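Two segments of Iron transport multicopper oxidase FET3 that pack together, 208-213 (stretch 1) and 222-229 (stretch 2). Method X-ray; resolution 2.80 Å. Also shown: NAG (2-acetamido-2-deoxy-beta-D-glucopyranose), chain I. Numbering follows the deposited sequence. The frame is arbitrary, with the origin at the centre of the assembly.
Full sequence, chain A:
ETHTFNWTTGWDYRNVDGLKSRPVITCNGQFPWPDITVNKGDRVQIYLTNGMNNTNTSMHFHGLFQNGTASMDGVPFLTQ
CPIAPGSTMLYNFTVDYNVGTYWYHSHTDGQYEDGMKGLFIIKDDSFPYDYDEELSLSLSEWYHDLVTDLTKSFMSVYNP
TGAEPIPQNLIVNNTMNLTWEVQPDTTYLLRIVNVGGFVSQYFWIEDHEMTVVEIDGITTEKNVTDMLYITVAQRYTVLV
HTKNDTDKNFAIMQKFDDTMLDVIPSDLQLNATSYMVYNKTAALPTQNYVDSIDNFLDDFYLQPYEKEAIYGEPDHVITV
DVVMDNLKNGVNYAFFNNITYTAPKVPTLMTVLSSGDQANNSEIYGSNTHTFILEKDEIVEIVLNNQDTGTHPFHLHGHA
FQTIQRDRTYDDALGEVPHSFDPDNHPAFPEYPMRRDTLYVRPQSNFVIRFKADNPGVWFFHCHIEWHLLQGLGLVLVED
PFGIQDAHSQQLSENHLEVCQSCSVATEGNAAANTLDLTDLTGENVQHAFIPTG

Stretch 1, residues 208-213: HEMTVV
Stretch 2 (222-229) KNVTDMLY

Antiparallel β-strands are joined by their backbones and sorted by their side chains, and the pairing of residues 210-213 with 222-225 in FET3 is a compact example. The strand directions differ by 148°, and the contact buries 581 Å² in all.

His208 (phi/psi -130/124) precedes the pairing, its CB directed away from stretch 2. Glu209 (-75/157; chi1 -89°, chi2 168°) lies at the exposed margin, where its charge can stay solvated: its OE1 is 3.4 Å from Val224 CG1, while its OE2 stands 4.2 Å from Asp226 OD2, a proximity of like charges that offers no attraction.

Met210 (-124/130) opens the ladder opposite Thr225 (-142/167), CA to CA 5.4 Å. Met210 N donates to Thr225 O and Thr225 N to Met210 O, both at 2.9 Å and nearly straight; Met210 O also receives a CA-H contact from Val224 CA at 3.3 Å. With chi angles m, t, m, the flexible chain of Met210 brings its CE to 3.7 Å from Leu228 CG (Leu228 rotamer m, t), beyond the paired strand.

Thr211 (-105/107, m) faces Val224 (-84/132, t) in the non-hydrogen-bonded pair, CA to CA only 4.4 Å. Both β-branched side chains occupy the more open face, with Thr211 OG1 4.0 Å from Val224 CG2; Thr211 CG2 also touches Lys222 CB at 3.6 Å.

Val212 (-73/124, t) returns to the face of Met210 and pairs with Asn223 (-127/118), CA to CA 5.1 Å. Val212 N donates to Asn223 O at 2.8 Å, and Asn223 N to Val212 O at 3.2 Å. Buried Val212 sets its CG2 3.7 Å from Leu228 CD2, joining Met210 in an apolar cluster around Leu228. Asn223 (chi1 -158°) leads its amide away, leaving Asn223 ND2 bonded to NAG C1 at 1.5 Å. Val213 (-123/-6, m) continues the strand without close contact.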

ATOM      1  N   HIS A 208      -5.799  25.736 -10.797  1.00 69.21           N
ATOM      2  CA  HIS A 208      -4.704  25.099 -11.515  1.00 69.06           C
ATOM      3  C   HIS A 208      -5.104  23.705 -11.956  1.00 69.29           C
ATOM      4  O   HIS A 208      -5.481  22.869 -11.142  1.00 69.63           O
ATOM      5  CB  HIS A 208      -3.455  24.978 -10.640  1.00 69.04           C
ATOM      6  CG  HIS A 208      -2.746  26.271 -10.376  1.00 68.28           C
ATOM      7  ND1 HIS A 208      -3.273  27.265  -9.583  1.00 68.00           N
ATOM      8  CD2 HIS A 208      -1.521  26.703 -10.753  1.00 67.59           C
ATOM      9  CE1 HIS A 208      -2.419  28.269  -9.510  1.00 67.79           C
ATOM     10  NE2 HIS A 208      -1.350  27.955 -10.218  1.00 67.65           N
ATOM     11  N   GLU A 209      -4.999  23.441 -13.248  1.00 69.55           N
ATOM     12  CA  GLU A 209      -5.206  22.095 -13.762  1.00 69.64           C
ATOM     13  C   GLU A 209      -4.007  21.212 -13.455  1.00 69.34           C
ATOM     14  O   GLU A 209      -2.897  21.707 -13.240  1.00 69.16           O
ATOM     15  CB  GLU A 209      -5.457  22.136 -15.270  1.00 69.89           C
ATOM     16  CG  GLU A 209      -6.923  22.309 -15.614  1.00 71.06           C
ATOM     17  CD  GLU A 209      -7.171  22.645 -17.072  1.00 72.21           C
ATOM     18  OE1 GLU A 209      -6.208  22.625 -17.876  1.00 73.24           O
ATOM     19  OE2 GLU A 209      -8.342  22.929 -17.407  1.00 72.78           O
ATOM     20  N   MET A 210      -4.246  19.903 -13.440  1.00 69.29           N
ATOM     21  CA  MET A 210      -3.193  18.914 -13.199  1.00 69.18           C
ATOM     22  C   MET A 210      -3.115  17.920 -14.337  1.00 69.18           C
ATOM     23  O   MET A 210      -4.133  17.357 -14.751  1.00 69.26           O
ATOM     24  CB  MET A 210      -3.443  18.174 -11.900  1.00 68.89           C
ATOM     25  CG  MET A 210      -3.397  19.062 -10.707  1.00 68.86           C
ATOM     26  SD  MET A 210      -3.686  18.174  -9.191  1.00 69.18           S
ATOM     27  CE  MET A 210      -5.336  17.523  -9.419  1.00 68.91           C
ATOM     28  N   THR A 211      -1.904  17.716 -14.849  1.00 69.16           N
ATOM     29  CA  THR A 211      -1.691  16.778 -15.949  1.00 69.16           C
ATOM     30  C   THR A 211      -1.051  15.508 -15.428  1.00 69.20           C
ATOM     31  O   THR A 211       0.128  15.492 -15.074  1.00 69.58           O
ATOM     32  CB  THR A 211      -0.811  17.366 -17.038  1.00 69.13           C
ATOM     33  OG1 THR A 211      -1.271  18.690 -17.345  1.00 69.89           O
ATOM     34  CG2 THR A 211      -0.877  16.493 -18.286  1.00 68.78           C
ATOM     35  N   VAL A 212      -1.836  14.442 -15.373  1.00 69.02           N
ATOM     36  CA  VAL A 212      -1.358  13.187 -14.805  1.00 68.76           C
ATOM     37  C   VAL A 212      -0.388  12.551 -15.784  1.00 68.85           C
ATOM     38  O   VAL A 212      -0.715  12.362 -16.954  1.00 69.02           O
ATOM     39  CB  VAL A 212      -2.526  12.242 -14.387  1.00 68.39           C
ATOM     40  CG1 VAL A 212      -2.015  10.922 -13.901  1.00 67.95           C
ATOM     41  CG2 VAL A 212      -3.331  12.883 -13.290  1.00 67.52           C
ATOM     42  N   VAL A 213       0.823  12.266 -15.305  1.00 68.92           N
ATOM     43  CA  VAL A 213       1.870  11.674 -16.146  1.00 68.95           C
ATOM     44  C   VAL A 213       2.424  10.348 -15.624  1.00 69.11           C
ATOM     45  O   VAL A 213       3.202   9.698 -16.313  1.00 69.20           O
ATOM     46  CB  VAL A 213       3.037  12.640 -16.429  1.00 68.76           C
ATOM     47  CG1 VAL A 213       2.540  13.846 -17.169  1.00 68.97           C
ATOM     48  CG2 VAL A 213       3.751  13.031 -15.156  1.00 68.55           C
ATOM     49  N   LYS A 222      -0.514  11.939 -21.066  1.00 69.16           N
ATOM     50  CA  LYS A 222      -1.046  13.130 -20.396  1.00 68.96           C
ATOM     51  C   LYS A 222      -2.573  13.075 -20.253  1.00 68.99           C
ATOM     52  O   LYS A 222      -3.278  12.976 -21.259  1.00 69.07           O
ATOM     53  CB  LYS A 222      -0.675  14.378 -21.212  1.00 68.96           C
ATOM     54  CG  LYS A 222       0.801  14.549 -21.483  1.00 68.33           C
ATOM     55  CD  LYS A 222       1.101  15.998 -21.759  1.00 68.04           C
ATOM     56  CE  LYS A 222       2.593  16.256 -21.715  1.00 68.41           C
ATOM     57  NZ  LYS A 222       2.901  17.672 -21.380  1.00 69.25           N
ATOM     58  N   ASN A 223      -3.083  13.125 -19.023  1.00 68.87           N
ATOM     59  CA  ASN A 223      -4.525  13.316 -18.799  1.00 69.00           C
ATOM     60  C   ASN A 223      -4.772  14.489 -17.857  1.00 68.99           C
ATOM     61  O   ASN A 223      -4.352  14.457 -16.699  1.00 69.22           O
ATOM     62  CB  ASN A 223      -5.206  12.043 -18.258  1.00 69.07           C
ATOM     63  CG  ASN A 223      -6.745  12.006 -18.516  1.00 70.08           C
ATOM     64  OD1 ASN A 223      -7.481  12.959 -18.215  1.00 68.81           O
ATOM     65  ND2 ASN A 223      -7.220  10.860 -19.036  1.00 72.23           N
ATOM     66  N   VAL A 224      -5.458  15.513 -18.358  1.00 68.82           N
ATOM     67  CA  VAL A 224      -5.742  16.726 -17.598  1.00 68.79           C
ATOM     68  C   VAL A 224      -6.989  16.571 -16.713  1.00 68.90           C
ATOM     69  O   VAL A 224      -8.018  16.092 -17.165  1.00 69.06           O
ATOM     70  CB  VAL A 224      -5.898  17.942 -18.552  1.00 68.50           C
ATOM     71  CG1 VAL A 224      -6.222  19.193 -17.777  1.00 68.58           C
ATOM     72  CG2 VAL A 224      -4.631  18.150 -19.354  1.00 67.80           C
ATOM     73  N   THR A 225      -6.879  16.968 -15.450  1.00 69.06           N
ATOM     74  CA  THR A 225      -8.016  16.990 -14.511  1.00 69.51           C
ATOM     75  C   THR A 225      -7.974  18.199 -13.587  1.00 69.62           C
ATOM     76  O   THR A 225      -6.949  18.878 -13.452  1.00 69.78           O
ATOM     77  CB  THR A 225      -8.018  15.793 -13.504  1.00 69.86           C
ATOM     78  OG1 THR A 225      -7.182  14.723 -13.973  1.00 70.94           O
ATOM     79  CG2 THR A 225      -9.468  15.296 -13.220  1.00 69.64           C
ATOM     80  N   ASP A 226      -9.088  18.420 -12.903  1.00 69.60           N
ATOM     81  CA  ASP A 226      -9.162  19.408 -11.856  1.00 69.57           C
ATOM     82  C   ASP A 226      -9.028  18.745 -10.504  1.00 69.47           C
ATOM     83  O   ASP A 226      -8.704  19.410  -9.530  1.00 69.91           O
ATOM     84  CB  ASP A 226     -10.498  20.124 -11.920  1.00 69.86           C
ATOM     85  CG  ASP A 226     -10.687  20.879 -13.217  1.00 71.65           C
ATOM     86  OD1 ASP A 226     -11.853  21.038 -13.647  1.00 72.25           O
ATOM     87  OD2 ASP A 226      -9.664  21.309 -13.807  1.00 74.05           O
ATOM     88  N   MET A 227      -9.270  17.438 -10.435  1.00 69.16           N
ATOM     89  CA  MET A 227      -9.339  16.754  -9.146  1.00 69.18           C
ATOM     90  C   MET A 227      -8.873  15.284  -9.181  1.00 69.13           C
ATOM     91  O   MET A 227      -9.152  14.547 -10.135  1.00 69.29           O
ATOM     92  CB  MET A 227     -10.765  16.852  -8.597  1.00 68.60           C
ATOM     93  CG  MET A 227     -10.879  16.473  -7.134  1.00 69.55           C
ATOM     94  SD  MET A 227     -12.536  16.626  -6.456  1.00 70.30           S
ATOM     95  CE  MET A 227     -12.860  18.361  -6.714  1.00 68.42           C
ATOM     96  N   LEU A 228      -8.166  14.856  -8.140  1.00 69.08           N
ATOM     97  CA  LEU A 228      -7.789  13.437  -8.015  1.00 68.99           C
ATOM     98  C   LEU A 228      -8.451  12.785  -6.824  1.00 68.86           C
ATOM     99  O   LEU A 228      -8.662  13.432  -5.811  1.00 69.16           O
ATOM    100  CB  LEU A 228      -6.279  13.263  -7.880  1.00 68.76           C
ATOM    101  CG  LEU A 228      -5.361  13.806  -8.970  1.00 69.15           C
ATOM    102  CD1 LEU A 228      -3.917  13.774  -8.501  1.00 69.96           C
ATOM    103  CD2 LEU A 228      -5.528  13.034 -10.276  1.00 69.84           C
ATOM    104  N   TYR A 229      -8.784  11.506  -6.958  1.00 68.80           N
ATOM    105  CA  TYR A 229      -9.147  10.677  -5.814  1.00 68.72           C
ATOM    106  C   TYR A 229      -7.974   9.714  -5.566  1.00 68.90           C
ATOM    107  O   TYR A 229      -7.714   8.833  -6.374  1.00 69.59           O
ATOM    108  CB  TYR A 229     -10.451   9.923  -6.090  1.00 68.18           C
ATOM    109  CG  TYR A 229     -10.957   9.055  -4.947  1.00 68.68           C
ATOM    110  CD1 TYR A 229     -11.741   9.589  -3.917  1.00 68.71           C
ATOM    111  CD2 TYR A 229     -10.643   7.700  -4.895  1.00 69.09           C
ATOM    112  CE1 TYR A 229     -12.189   8.795  -2.862  1.00 67.04           C
ATOM    113  CE2 TYR A 229     -11.086   6.899  -3.852  1.00 68.47           C
ATOM    114  CZ  TYR A 229     -11.860   7.444  -2.844  1.00 67.62           C
ATOM    115  OH  TYR A 229     -12.283   6.608  -1.830  1.00 66.96           O
TER
HETATM  116  C1  NAG I   1      -8.515  10.910 -19.687  1.00 75.75           C
HETATM  117  C2  NAG I   1      -8.275   9.799 -20.703  1.00 76.56           C
HETATM  118  C3  NAG I   1      -9.567   9.399 -21.448  1.00 78.11           C
HETATM  119  C4  NAG I   1     -10.893   9.490 -20.676  1.00 80.82           C
HETATM  120  C5  NAG I   1     -10.815  10.397 -19.435  1.00 79.41           C
HETATM  121  C6  NAG I   1     -11.775   9.952 -18.338  1.00 78.83           C
HETATM  122  C7  NAG I   1      -5.950   9.834 -21.654  1.00 73.80           C
HETATM  123  C8  NAG I   1      -5.376   9.022 -20.514  1.00 72.83           C
HETATM  124  N2  NAG I   1      -7.238  10.222 -21.636  1.00 75.32           N
HETATM  125  O3  NAG I   1      -9.458   8.071 -21.909  1.00 76.34           O
HETATM  126  O4  NAG I   1     -11.853   9.951 -21.626  1.00 87.23           O
HETATM  127  O5  NAG I   1      -9.527  10.396 -18.851  1.00 77.90           O
HETATM  128  O6  NAG I   1     -11.308  10.377 -17.073  1.00 79.09           O
HETATM  129  O7  NAG I   1      -5.218  10.131 -22.597  1.00 71.52           O